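Local atomic coordinates of uric acid degradation bifunctional protein PucL (Bacillus subtilis, PDB entry 6A4M), a protein that catalyses the oxidation of urate as a urate oxidase, and in its bifunctional full-length form probably also decarboxylates a later intermediate of uric acid degradation. Residues K69-R74 against H93-T98; P215-A220 against F255-D260; H268-V273 against T286-P291. One frame throughout, in Å; residues are numbered along the deposited sequence.

Contact 1. Residues K69-R74 against H93-T98; sequences KNFIQR and HRFLDT
The stacked rings of F71 and F95 join helix 64-78 to helix 84-98, the helix pair that packs on the antiparallel sheet. The axes of the two short segments pass 11.5 Å apart and run at 131° to each other. That gap is wide, and the aromatic side chains bridge it. They slide past each other in opposite directions and overlap as a face-to-face stack. The centroids are 4.0 Å apart and the planes are inclined by 27°. The overlap is offset: F71 CD1 lies over the F95 face toward its rim, and F95 CE1 lies likewise over a face of F71. F71 CG is anti to the backbone N (chi1 -169°), which sends the ring out toward the second helix. Its far end meets a backbone carbonyl and a side-chain hydroxyl of that helix, with F71 CZ 3.6 Å from R94 O and F71 CE2 3.6 Å from T98 OG1. R94 O is itself engaged by T98, whose OG1 donates a hydrogen bond to it at 2.7 Å; this fixes the hydroxyl beside the ring. R94 meets F71 through its CB, while its bent chain leads away to a salt bridge between R94 NH1 and D97 OD2. I72 CG1 approaches the edge of the F95 ring, 4.0 Å from F95 CE2. On the sheet, F95 touches C43 and I105, and I72 touches V41 and C43. A pair of helices inserted between strands 36-45 and 104-121 and laid on the antiparallel sheet is characteristic of the tunnelling fold (T-fold) of the uricase family.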
# COMPACT_ATOMS: atom_id res chain seq x y z
N LYS A 69 -14.49 -8.06 -16.66
CA LYS A 69 -14.91 -8.27 -15.27
C LYS A 69 -14.82 -9.74 -14.90
O LYS A 69 -14.19 -10.09 -13.90
CB LYS A 69 -16.34 -7.74 -15.05
CG LYS A 69 -16.98 -8.10 -13.70
CD LYS A 69 -18.43 -7.67 -13.65
CE LYS A 69 -19.36 -8.64 -14.36
NZ LYS A 69 -19.64 -9.87 -13.56
N ASN A 70 -15.44 -10.59 -15.72
CA ASN A 70 -15.44 -12.04 -15.49
C ASN A 70 -14.03 -12.64 -15.56
O ASN A 70 -13.69 -13.52 -14.78
CB ASN A 70 -16.38 -12.75 -16.47
CG ASN A 70 -17.84 -12.37 -16.26
OD1 ASN A 70 -18.24 -11.92 -15.19
ND2 ASN A 70 -18.65 -12.54 -17.30
N PHE A 71 -13.22 -12.13 -16.49
CA PHE A 71 -11.82 -12.54 -16.65
C PHE A 71 -11.01 -12.27 -15.38
O PHE A 71 -10.28 -13.14 -14.91
CB PHE A 71 -11.19 -11.79 -17.84
CG PHE A 71 -9.84 -12.31 -18.26
CD1 PHE A 71 -8.68 -11.84 -17.64
CD2 PHE A 71 -9.73 -13.22 -19.29
CE1 PHE A 71 -7.43 -12.31 -18.04
CE2 PHE A 71 -8.49 -13.68 -19.70
CZ PHE A 71 -7.34 -13.23 -19.07
N ILE A 72 -11.15 -11.06 -14.84
CA ILE A 72 -10.48 -10.65 -13.60
C ILE A 72 -10.91 -11.52 -12.42
O ILE A 72 -10.06 -12.00 -11.67
CB ILE A 72 -10.72 -9.14 -13.30
CG1 ILE A 72 -9.96 -8.28 -14.31
CG2 ILE A 72 -10.31 -8.77 -11.88
CD1 ILE A 72 -10.52 -6.89 -14.49
N GLN A 73 -12.22 -11.74 -12.28
CA GLN A 73 -12.77 -12.46 -11.13
C GLN A 73 -12.38 -13.94 -11.10
O GLN A 73 -11.97 -14.44 -10.05
CB GLN A 73 -14.29 -12.30 -11.07
CG GLN A 73 -14.69 -10.90 -10.64
CD GLN A 73 -16.19 -10.68 -10.61
OE1 GLN A 73 -16.95 -11.35 -11.32
NE2 GLN A 73 -16.62 -9.73 -9.79
N ARG A 74 -12.51 -14.62 -12.23
CA ARG A 74 -12.14 -16.04 -12.30
C ARG A 74 -10.62 -16.24 -12.19
O ARG A 74 -10.17 -17.24 -11.64
CB ARG A 74 -12.74 -16.73 -13.53
CG ARG A 74 -12.09 -16.42 -14.87
CD ARG A 74 -12.83 -17.11 -16.01
NE ARG A 74 -12.57 -16.45 -17.29
CZ ARG A 74 -13.43 -15.70 -17.98
NH1 ARG A 74 -14.68 -15.47 -17.56
NH2 ARG A 74 -13.03 -15.16 -19.13
N HIS A 93 -0.46 -10.38 -17.94
CA HIS A 93 0.10 -11.37 -18.89
C HIS A 93 -0.99 -12.17 -19.61
O HIS A 93 -0.95 -12.29 -20.84
CB HIS A 93 1.07 -12.33 -18.18
CG HIS A 93 2.48 -11.85 -18.15
ND1 HIS A 93 3.48 -12.43 -18.91
CD2 HIS A 93 3.07 -10.84 -17.46
CE1 HIS A 93 4.62 -11.80 -18.69
NE2 HIS A 93 4.40 -10.83 -17.81
N ARG A 94 -1.95 -12.68 -18.85
CA ARG A 94 -3.02 -13.50 -19.42
C ARG A 94 -3.97 -12.72 -20.33
O ARG A 94 -4.50 -13.29 -21.29
CB ARG A 94 -3.81 -14.23 -18.31
CG ARG A 94 -3.01 -15.20 -17.44
CD ARG A 94 -2.04 -16.08 -18.22
NE ARG A 94 -2.74 -16.81 -19.28
CZ ARG A 94 -2.19 -17.29 -20.40
NH1 ARG A 94 -0.89 -17.14 -20.66
NH2 ARG A 94 -2.95 -17.94 -21.27
N PHE A 95 -4.20 -11.44 -20.04
CA PHE A 95 -4.97 -10.55 -20.93
C PHE A 95 -4.26 -10.37 -22.28
O PHE A 95 -4.88 -10.51 -23.33
CB PHE A 95 -5.21 -9.16 -20.30
CG PHE A 95 -6.56 -9.00 -19.65
CD1 PHE A 95 -7.73 -9.17 -20.39
CD2 PHE A 95 -6.67 -8.64 -18.31
CE1 PHE A 95 -8.98 -9.01 -19.81
CE2 PHE A 95 -7.92 -8.47 -17.72
CZ PHE A 95 -9.07 -8.65 -18.47
N LEU A 96 -2.97 -10.04 -22.23
CA LEU A 96 -2.18 -9.84 -23.45
C LEU A 96 -2.00 -11.13 -24.26
O LEU A 96 -2.05 -11.10 -25.49
CB LEU A 96 -0.82 -9.23 -23.11
CG LEU A 96 -0.86 -7.80 -22.55
CD1 LEU A 96 0.46 -7.44 -21.88
CD2 LEU A 96 -1.21 -6.79 -23.63
N ASP A 97 -1.82 -12.26 -23.57
CA ASP A 97 -1.65 -13.56 -24.23
C ASP A 97 -2.92 -14.13 -24.87
O ASP A 97 -2.82 -14.91 -25.82
CB ASP A 97 -1.05 -14.60 -23.27
CG ASP A 97 0.42 -14.33 -22.95
OD1 ASP A 97 1.10 -13.59 -23.69
OD2 ASP A 97 0.91 -14.90 -21.95
N THR A 98 -4.10 -13.77 -24.36
CA THR A 98 -5.38 -14.30 -24.88
C THR A 98 -6.22 -13.33 -25.75
O THR A 98 -7.18 -13.77 -26.38
CB THR A 98 -6.27 -14.87 -23.75
OG1 THR A 98 -6.62 -13.83 -22.83
CG2 THR A 98 -5.54 -15.99 -23.01

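Contact 2. Residues P215-A220 against F255-D260; sequences PARYVA and FPQLTD
The F255 ring carries V219 on one face. V219 CG1 sits over the middle of the ring, 3.9 Å from the F255 centroid and 9° off the normal, a CH-pi contact. The guanidinium of R217 has Q257 CG over one face, toward the rim, with R217 NH2 4.1 Å from Q257 CG. Its charge is paired elsewhere, in a salt bridge from NH2 to D209. V219 links the other apolar groups. Its CG1 is anti to the backbone N (chi1 -177°), which leaves CG2 to fill the angle between F255 and L258. V219 CG2 lies 3.7 Å from F255 CD1. V219 and L258 meet tip to tip, with V219 CG2 3.7 Å from L258 CD2. An alanine in place of F255 has no ring, and would probably open a gap between V219 and helix 221-233. Y218 turns the other way, and its OH bonds to E85 and R32. F255 follows helix 240-254 directly and also touches Q223 and L227 of helix 221-233, while A220 is the N-cap residue before that helix. V219 and L258 both rest on W202 of strand 194-204, and L258 also packs on I251 and L252 of helix 240-254.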
# COMPACT_ATOMS: atom_id res chain seq x y z
N PRO A 215 9.88 -14.72 -1.12
CA PRO A 215 9.25 -13.79 -0.18
C PRO A 215 10.21 -12.82 0.54
O PRO A 215 9.78 -11.74 0.95
CB PRO A 215 8.56 -14.71 0.84
CG PRO A 215 8.71 -16.10 0.32
CD PRO A 215 9.90 -16.09 -0.58
N ALA A 216 11.48 -13.21 0.66
CA ALA A 216 12.50 -12.37 1.31
C ALA A 216 12.80 -11.05 0.58
O ALA A 216 13.32 -10.11 1.20
CB ALA A 216 13.78 -13.16 1.51
N ARG A 217 12.50 -10.99 -0.72
CA ARG A 217 12.71 -9.80 -1.54
C ARG A 217 11.44 -8.93 -1.72
O ARG A 217 11.46 -7.95 -2.46
CB ARG A 217 13.27 -10.21 -2.91
CG ARG A 217 14.48 -11.14 -2.79
CD ARG A 217 15.22 -11.38 -4.10
NE ARG A 217 15.65 -10.14 -4.76
CZ ARG A 217 16.62 -9.33 -4.33
NH1 ARG A 217 17.32 -9.59 -3.23
NH2 ARG A 217 16.89 -8.23 -5.04
N TYR A 218 10.36 -9.27 -1.02
CA TYR A 218 9.12 -8.51 -1.07
C TYR A 218 9.12 -7.40 -0.02
O TYR A 218 9.51 -7.63 1.13
CB TYR A 218 7.93 -9.43 -0.82
CG TYR A 218 6.57 -8.77 -0.87
CD1 TYR A 218 6.03 -8.33 -2.08
CD2 TYR A 218 5.80 -8.61 0.29
CE1 TYR A 218 4.77 -7.74 -2.13
CE2 TYR A 218 4.54 -8.02 0.24
CZ TYR A 218 4.03 -7.59 -0.97
OH TYR A 218 2.79 -7.01 -1.03
N VAL A 219 8.67 -6.21 -0.43
CA VAL A 219 8.48 -5.07 0.47
C VAL A 219 6.99 -4.97 0.79
O VAL A 219 6.19 -4.58 -0.06
CB VAL A 219 8.99 -3.76 -0.15
CG1 VAL A 219 8.85 -2.60 0.83
CG2 VAL A 219 10.44 -3.92 -0.61
N ALA A 220 6.62 -5.33 2.02
CA ALA A 220 5.24 -5.27 2.46
C ALA A 220 4.86 -3.84 2.85
O ALA A 220 5.68 -3.10 3.42
CB ALA A 220 5.01 -6.21 3.63
N PHE A 255 15.49 -1.56 2.65
CA PHE A 255 15.13 -2.35 1.47
C PHE A 255 16.00 -1.95 0.26
O PHE A 255 15.60 -1.09 -0.52
CB PHE A 255 13.64 -2.18 1.13
CG PHE A 255 12.72 -2.69 2.20
CD1 PHE A 255 12.55 -4.05 2.40
CD2 PHE A 255 12.01 -1.80 3.01
CE1 PHE A 255 11.70 -4.53 3.40
CE2 PHE A 255 11.16 -2.26 4.00
CZ PHE A 255 11.00 -3.63 4.19
N PRO A 256 17.19 -2.58 0.11
CA PRO A 256 18.05 -2.27 -1.05
C PRO A 256 17.50 -2.69 -2.43
O PRO A 256 17.97 -2.20 -3.46
CB PRO A 256 19.37 -3.01 -0.73
CG PRO A 256 19.02 -4.02 0.31
CD PRO A 256 17.86 -3.46 1.08
N GLN A 257 16.52 -3.60 -2.44
CA GLN A 257 15.69 -3.91 -3.64
C GLN A 257 15.11 -2.67 -4.34
O GLN A 257 15.00 -2.65 -5.57
CB GLN A 257 14.47 -4.79 -3.28
CG GLN A 257 14.71 -6.03 -2.42
CD GLN A 257 14.17 -5.88 -1.00
OE1 GLN A 257 13.21 -6.55 -0.62
NE2 GLN A 257 14.78 -5.00 -0.23
N LEU A 258 14.72 -1.66 -3.56
CA LEU A 258 14.00 -0.50 -4.09
C LEU A 258 14.93 0.52 -4.74
O LEU A 258 16.05 0.76 -4.26
CB LEU A 258 13.19 0.18 -2.97
CG LEU A 258 12.20 -0.72 -2.22
CD1 LEU A 258 11.54 0.04 -1.08
CD2 LEU A 258 11.16 -1.30 -3.16
N THR A 259 14.46 1.12 -5.83
CA THR A 259 15.18 2.18 -6.54
C THR A 259 14.86 3.56 -5.96
O THR A 259 15.75 4.38 -5.78
CB THR A 259 14.82 2.17 -8.04
OG1 THR A 259 15.11 0.88 -8.59
CG2 THR A 259 15.61 3.23 -8.81
N ASP A 260 13.58 3.80 -5.70
CA ASP A 260 13.12 5.09 -5.17
C ASP A 260 11.81 4.96 -4.40
O ASP A 260 11.07 3.98 -4.58
CB ASP A 260 12.97 6.11 -6.31
CG ASP A 260 12.21 5.55 -7.50
OD1 ASP A 260 11.02 5.20 -7.35
OD2 ASP A 260 12.80 5.47 -8.60

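Contact 3. Residues H268-V273 against T286-P291; sequences HTWDTV and TEPRPP
D271 OD2 accepts a hydrogen bond from a water at 2.7 Å, and the same water accepts one from R289 N at 2.9 Å. The water thus ties the aspartate side chain to the backbone across the contact. P288 lies beside this bridge, its CA 3.4 Å from D271 OD2. The guanidinium of R289 lies near the carboxylate without touching it; the opposite charges may still attract weakly. The backbones are joined more directly. T286 N donates to D271 O at 2.8 Å, with an N-H...O angle of 158°, and D271 N donates to T286 O at 3.1 Å. D271 and T286 are therefore an antiparallel hydrogen-bonded pair, in the beta-hairpin formed by strands 271-274 and 284-286. V273 adds an apolar contact: its CG1 meets T286 CG2 at 3.5 Å, the two side chains crossing at about a right angle. W270 turns its ring beside the second segment, with P288 CD at the ring edge and W270 CD1 4.3 Å from P288 CD. The indole also meets F195, and W270 O accepts a hydrogen bond from R192. P288 CG closes on the backbone of the first segment, 3.6 Å from T269 O.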
# COMPACT_ATOMS: atom_id res chain seq x y z
N HIS A 268 -2.62 18.74 7.80
CA HIS A 268 -3.96 18.97 8.35
C HIS A 268 -3.89 19.29 9.84
O HIS A 268 -4.73 18.85 10.62
CB HIS A 268 -4.86 17.75 8.10
CG HIS A 268 -5.14 17.49 6.66
ND1 HIS A 268 -6.20 18.07 6.00
CD2 HIS A 268 -4.51 16.71 5.75
CE1 HIS A 268 -6.21 17.67 4.74
NE2 HIS A 268 -5.19 16.84 4.56
N THR A 269 -2.89 20.09 10.22
CA THR A 269 -2.67 20.48 11.62
C THR A 269 -3.82 21.35 12.14
O THR A 269 -4.32 22.22 11.42
CB THR A 269 -1.32 21.22 11.78
OG1 THR A 269 -0.25 20.36 11.34
CG2 THR A 269 -1.07 21.63 13.23
N TRP A 270 -4.22 21.10 13.38
CA TRP A 270 -5.40 21.75 13.98
C TRP A 270 -5.13 23.18 14.40
O TRP A 270 -3.97 23.59 14.55
CB TRP A 270 -5.87 20.96 15.21
CG TRP A 270 -6.21 19.53 14.93
CD1 TRP A 270 -6.92 19.04 13.88
CD2 TRP A 270 -5.84 18.40 15.73
NE1 TRP A 270 -7.02 17.67 13.97
CE2 TRP A 270 -6.37 17.25 15.10
CE3 TRP A 270 -5.12 18.25 16.93
CZ2 TRP A 270 -6.19 15.96 15.61
CZ3 TRP A 270 -4.95 16.96 17.44
CH2 TRP A 270 -5.48 15.83 16.78
N ASP A 271 -6.20 23.94 14.60
CA ASP A 271 -6.12 25.30 15.15
C ASP A 271 -6.28 25.25 16.66
O ASP A 271 -7.15 24.56 17.17
CB ASP A 271 -7.20 26.19 14.53
CG ASP A 271 -6.95 26.49 13.06
OD1 ASP A 271 -5.79 26.42 12.62
OD2 ASP A 271 -7.93 26.83 12.36
N THR A 272 -5.43 26.00 17.37
CA THR A 272 -5.50 26.10 18.83
C THR A 272 -6.66 27.03 19.20
O THR A 272 -6.83 28.07 18.58
CB THR A 272 -4.21 26.68 19.44
OG1 THR A 272 -3.07 26.01 18.89
CG2 THR A 272 -4.20 26.50 20.96
N VAL A 273 -7.43 26.63 20.20
CA VAL A 273 -8.50 27.48 20.76
C VAL A 273 -8.22 27.87 22.21
O VAL A 273 -8.46 29.01 22.59
CB VAL A 273 -9.91 26.85 20.59
CG1 VAL A 273 -10.25 26.69 19.12
CG2 VAL A 273 -10.04 25.51 21.29
N THR A 286 -9.19 22.66 17.57
CA THR A 286 -10.37 22.40 16.74
C THR A 286 -10.01 22.23 15.26
O THR A 286 -8.87 22.46 14.85
CB THR A 286 -11.44 23.51 16.90
OG1 THR A 286 -12.67 23.07 16.31
CG2 THR A 286 -11.00 24.83 16.27
N GLU A 287 -11.00 21.81 14.48
CA GLU A 287 -10.81 21.54 13.06
C GLU A 287 -10.56 22.87 12.33
O GLU A 287 -11.27 23.85 12.57
CB GLU A 287 -12.04 20.83 12.48
CG GLU A 287 -11.80 20.09 11.17
CD GLU A 287 -11.07 18.76 11.32
OE1 GLU A 287 -10.54 18.45 12.41
OE2 GLU A 287 -11.04 18.01 10.33
N PRO A 288 -9.53 22.91 11.46
CA PRO A 288 -9.25 24.14 10.73
C PRO A 288 -10.17 24.32 9.52
O PRO A 288 -11.03 23.47 9.26
CB PRO A 288 -7.80 23.95 10.28
CG PRO A 288 -7.68 22.48 10.07
CD PRO A 288 -8.55 21.86 11.13
N ARG A 289 -9.97 25.41 8.79
CA ARG A 289 -10.63 25.62 7.50
C ARG A 289 -10.07 24.61 6.48
O ARG A 289 -8.97 24.08 6.68
CB ARG A 289 -10.41 27.06 7.02
CG ARG A 289 -11.04 28.13 7.90
CD ARG A 289 -10.99 29.50 7.23
NE ARG A 289 -11.78 30.52 7.93
CZ ARG A 289 -11.39 31.19 9.02
NH1 ARG A 289 -10.19 30.97 9.58
NH2 ARG A 289 -12.20 32.09 9.56
N PRO A 290 -10.81 24.34 5.38
CA PRO A 290 -10.40 23.31 4.41
C PRO A 290 -8.99 23.38 3.80
O PRO A 290 -8.42 22.33 3.53
CB PRO A 290 -11.45 23.45 3.29
CG PRO A 290 -12.65 23.98 3.98
CD PRO A 290 -12.13 24.91 5.03
N PRO A 291 -8.44 24.59 3.56
CA PRO A 291 -7.14 24.60 2.86
C PRO A 291 -6.05 23.77 3.55
O PRO A 291 -5.94 23.79 4.77
CB PRO A 291 -6.77 26.08 2.81
CG PRO A 291 -8.07 26.79 2.82
CD PRO A 291 -8.97 25.96 3.70
O HOH W 1 -7.86 27.15 9.65

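Overall arrangement
The three contacts follow one another along the chain and none touches another. Contact 2 packs a loop against the turn between helix 240-254 and strand 258-267, and contact 3 lies in the turn and hairpin that follow that strand. Contacts 1 and 2 have centres about 27 Å apart, with nearest atoms about 16 Å apart. The centre of contact 3 is about 47 Å from that of contact 1 and about 37 Å from that of contact 2, across the chain's centre from both. In related urate oxidases the active sites form between subunits, so this single chain would probably hold only part of one, and none of the three contacts can be placed at it.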